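Local atomic coordinates of putative monooxygenase (Fusobacterium nucleatum subsp. nucleatum, PDB entry 3MCS), a protein that probably acts as a monooxygenase and contains two domains related to the antibiotic biosynthesis monooxygenases. Residues Y11-K16 against G90-A95. Residues are numbered along the deposited sequence; the frame is centred on the assembly and turned at random. Where two conformers were deposited one is given.
Sequences YDFEVK and GNLNSA
The end of strand 7-15 runs antiparallel to the beginning of strand 91-104, the short segments meeting at 166°, and the firmest tie between them is the backbone bond from D12 N to N93 O, 3.0 Å long and nearly straight at the hydrogen, although the donor sits above the carbonyl plane. The return bond, N93 N to D12 O, is short but strongly bent and therefore weak; the same carbonyl oxygen also receives a CA-H...O contact from L92 CA.

D12 reaches its partner from the crowded first-torsion position, chi1 80°, with CG between the backbone N and the carbonyl carbon. From CB the chain bends back toward N93: CG comes 4.0 Å from N93 CB, OD2 closes on that same CB, and OD1 faces N93 ND2 at 3.7 Å without bonding to it. Carboxylate and amide planes stand almost perpendicular, 85° apart, and a water joins the two groups, donating to D12 OD2 over 2.6 Å and accepting from N93 ND2 over 3.2 Å.

The strand order is consistent with two ferredoxin-like units fused in one chain, as in the dimeric alpha-beta barrel superfamily; here the first strand lies beside strand 91-104, which comes after helix 75-87 and the short strand 88-89 and also pairs with strand 147-155. Strand 55-62 borders strand 7-15 as well, through backbone hydrogen bonds of Y11 with I58 and of F13 with S56.

On the other face of the sheet, Y11 and S94 form a non-hydrogen-bonded pair, with ring atom CD1 of Y11 lying obliquely 3.5 Å from S94 CB. F13 offers its CB to L92 CD2 at 3.6 Å, while its ring leads away from the partner strand; the side chain also touches S56 and A88. Beyond L92 the pairing loosens: E14 N reaches G90 O only by a weak 3.4 Å bond, where the chain turns a corner between strands 88-89 and 91-104.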
ATOM      1  N   TYR A  11      -2.684   0.653   7.247  1.00 43.56           N
ATOM      2  CA  TYR A  11      -3.453   1.338   8.282  1.00 42.74           C
ATOM      3  C   TYR A  11      -4.172   2.562   7.719  1.00 42.52           C
ATOM      4  O   TYR A  11      -3.576   3.326   6.971  1.00 41.75           O
ATOM      5  CB  TYR A  11      -2.518   1.811   9.379  1.00 40.58           C
ATOM      6  CG  TYR A  11      -1.727   0.705   9.993  1.00 43.85           C
ATOM      7  CD1 TYR A  11      -2.260  -0.062  11.016  1.00 46.37           C
ATOM      8  CD2 TYR A  11      -0.425   0.428   9.570  1.00 46.83           C
ATOM      9  CE1 TYR A  11      -1.532  -1.095  11.589  1.00 48.17           C
ATOM     10  CE2 TYR A  11       0.307  -0.597  10.146  1.00 44.14           C
ATOM     11  CZ  TYR A  11      -0.256  -1.354  11.147  1.00 45.57           C
ATOM     12  OH  TYR A  11       0.445  -2.378  11.714  1.00 51.53           O
ATOM     13  N   ASP A  12      -5.435   2.765   8.073  1.00 43.32           N
ATOM     14  CA  ASP A  12      -6.133   3.976   7.639  1.00 43.24           C
ATOM     15  C   ASP A  12      -6.983   4.608   8.742  1.00 42.17           C
ATOM     16  O   ASP A  12      -7.443   3.926   9.652  1.00 42.39           O
ATOM     17  CB  ASP A  12      -6.968   3.691   6.395  1.00 43.63           C
ATOM     18  CG  ASP A  12      -8.282   3.016   6.687  1.00 44.43           C
ATOM     19  OD1 ASP A  12      -9.256   3.702   7.100  1.00 50.13           O
ATOM     20  OD2 ASP A  12      -8.356   1.808   6.428  1.00 45.39           O
ATOM     21  N   PHE A  13      -7.169   5.913   8.690  1.00 41.54           N
ATOM     22  CA  PHE A  13      -8.028   6.573   9.675  1.00 42.43           C
ATOM     23  C   PHE A  13      -8.415   7.953   9.210  1.00 43.49           C
ATOM     24  O   PHE A  13      -7.710   8.568   8.398  1.00 45.67           O
ATOM     25  CB  PHE A  13      -7.382   6.664  11.057  1.00 41.88           C
ATOM     26  CG  PHE A  13      -6.152   7.517  11.120  1.00 41.08           C
ATOM     27  CD1 PHE A  13      -6.243   8.863  11.373  1.00 42.05           C
ATOM     28  CD2 PHE A  13      -4.897   6.957  10.984  1.00 42.81           C
ATOM     29  CE1 PHE A  13      -5.101   9.648  11.451  1.00 42.93           C
ATOM     30  CE2 PHE A  13      -3.761   7.735  11.068  1.00 41.84           C
ATOM     31  CZ  PHE A  13      -3.869   9.078  11.296  1.00 42.53           C
ATOM     32  N   GLU A  14      -9.531   8.438   9.746  1.00 42.36           N
ATOM     33  CA  GLU A  14     -10.060   9.742   9.393  1.00 43.06           C
ATOM     34  C   GLU A  14      -9.349  10.825  10.203  1.00 44.02           C
ATOM     35  O   GLU A  14      -9.206  10.698  11.425  1.00 44.58           O
ATOM     36  CB  GLU A  14     -11.555   9.766   9.653  1.00 42.35           C
ATOM     37  CG  GLU A  14     -12.215  11.045   9.271  1.00 43.99           C
ATOM     38  CD  GLU A  14     -13.691  10.993   9.432  1.00 45.80           C
ATOM     39  OE1 GLU A  14     -14.226   9.864   9.534  1.00 53.20           O
ATOM     40  OE2 GLU A  14     -14.306  12.076   9.447  1.00 41.74           O
ATOM     41  N   VAL A  15      -8.916  11.894   9.534  1.00 43.51           N
ATOM     42  CA  VAL A  15      -8.195  12.982  10.205  1.00 43.26           C
ATOM     43  C   VAL A  15      -9.167  14.056  10.691  1.00 42.13           C
ATOM     44  O   VAL A  15     -10.077  14.447   9.976  1.00 40.34           O
ATOM     45  CB  VAL A  15      -7.112  13.612   9.269  1.00 43.55           C
ATOM     46  CG1 VAL A  15      -6.287  14.643   9.995  1.00 42.54           C
ATOM     47  CG2 VAL A  15      -6.184  12.548   8.710  1.00 42.53           C
ATOM     48  N   LYS A  16      -8.976  14.524  11.918  1.00 43.25           N
ATOM     49  CA  LYS A  16      -9.812  15.587  12.449  1.00 44.26           C
ATOM     50  C   LYS A  16      -9.798  16.831  11.545  1.00 45.32           C
ATOM     51  O   LYS A  16      -8.784  17.152  10.897  1.00 44.03           O
ATOM     52  CB  LYS A  16      -9.374  15.998  13.861  1.00 44.99           C
ATOM     53  CG  LYS A  16      -9.710  15.002  14.950  1.00 46.57           C
ATOM     54  CD  LYS A  16      -9.554  15.608  16.348  1.00 45.14           C
ATOM     55  CE  LYS A  16      -9.889  14.583  17.426  1.00 46.36           C
ATOM     56  NZ  LYS A  16      -9.797  15.149  18.806  1.00 50.47           N
ATOM     57  N   GLY A  90     -11.953   9.193  13.818  1.00 49.12           N
ATOM     58  CA  GLY A  90     -12.516   7.888  14.108  1.00 50.42           C
ATOM     59  C   GLY A  90     -12.010   6.831  13.162  1.00 51.41           C
ATOM     60  O   GLY A  90     -10.948   7.010  12.543  1.00 50.89           O
ATOM     61  N   ASN A  91     -12.792   5.746  13.053  1.00 51.51           N
ATOM     62  CA  ASN A  91     -12.474   4.560  12.227  1.00 51.52           C
ATOM     63  C   ASN A  91     -11.264   3.762  12.783  1.00 52.89           C
ATOM     64  O   ASN A  91     -11.476   2.821  13.570  1.00 56.85           O
ATOM     65  CB  ASN A  91     -12.315   4.906  10.722  1.00 50.88           C
ATOM     66  CG  ASN A  91     -13.660   5.258  10.039  1.00 53.23           C
ATOM     67  OD1 ASN A  91     -14.411   6.120  10.517  1.00 50.66           O
ATOM     68  ND2 ASN A  91     -13.952   4.596   8.907  1.00 49.84           N
ATOM     69  N   LEU A  92     -10.039   4.164  12.384  1.00 50.49           N
ATOM     70  CA  LEU A  92      -8.788   3.531  12.830  0.50 49.58           C
ATOM     71  C   LEU A  92      -8.670   2.060  12.390  1.00 50.08           C
ATOM     72  O   LEU A  92      -8.427   1.192  13.211  1.00 53.09           O
ATOM     73  CB  LEU A  92      -8.667   3.660  14.357  0.50 48.50           C
ATOM     74  CG  LEU A  92      -8.877   5.077  14.913  0.50 44.93           C
ATOM     75  CD1 LEU A  92      -9.190   5.069  16.409  0.50 39.12           C
ATOM     76  CD2 LEU A  92      -7.656   5.932  14.606  0.50 40.54           C
ATOM     77  N   ASN A  93      -8.838   1.792  11.099  1.00 49.09           N
ATOM     78  CA  ASN A  93      -8.778   0.435  10.551  1.00 48.67           C
ATOM     79  C   ASN A  93      -7.390  -0.006  10.173  1.00 48.67           C
ATOM     80  O   ASN A  93      -6.472   0.814  10.058  1.00 51.66           O
ATOM     81  CB  ASN A  93      -9.598   0.340   9.280  1.00 49.18           C
ATOM     82  CG  ASN A  93     -10.955   0.888   9.446  1.00 52.67           C
ATOM     83  OD1 ASN A  93     -11.407   1.117  10.588  1.00 56.89           O
ATOM     84  ND2 ASN A  93     -11.625   1.153   8.322  1.00 48.51           N
ATOM     85  N   SER A  94      -7.260  -1.310   9.931  1.00 46.86           N
ATOM     86  CA  SER A  94      -5.987  -1.885   9.561  1.00 46.84           C
ATOM     87  C   SER A  94      -6.185  -3.219   8.886  1.00 46.68           C
ATOM     88  O   SER A  94      -6.765  -4.115   9.453  1.00 49.94           O
ATOM     89  CB  SER A  94      -5.109  -2.083  10.796  1.00 46.31           C
ATOM     90  OG  SER A  94      -5.621  -3.142  11.557  1.00 41.70           O
ATOM     91  N   ALA A  95      -5.687  -3.333   7.677  1.00 45.49           N
ATOM     92  CA  ALA A  95      -5.723  -4.562   6.939  1.00 44.93           C
ATOM     93  C   ALA A  95      -4.361  -5.279   7.078  1.00 44.04           C
ATOM     94  O   ALA A  95      -3.323  -4.653   6.880  1.00 42.94           O
ATOM     95  CB  ALA A  95      -6.003  -4.258   5.485  1.00 43.40           C
TER
HETATM   96  O   HOH W   1     -10.335   0.435   5.447  1.00 30.77           O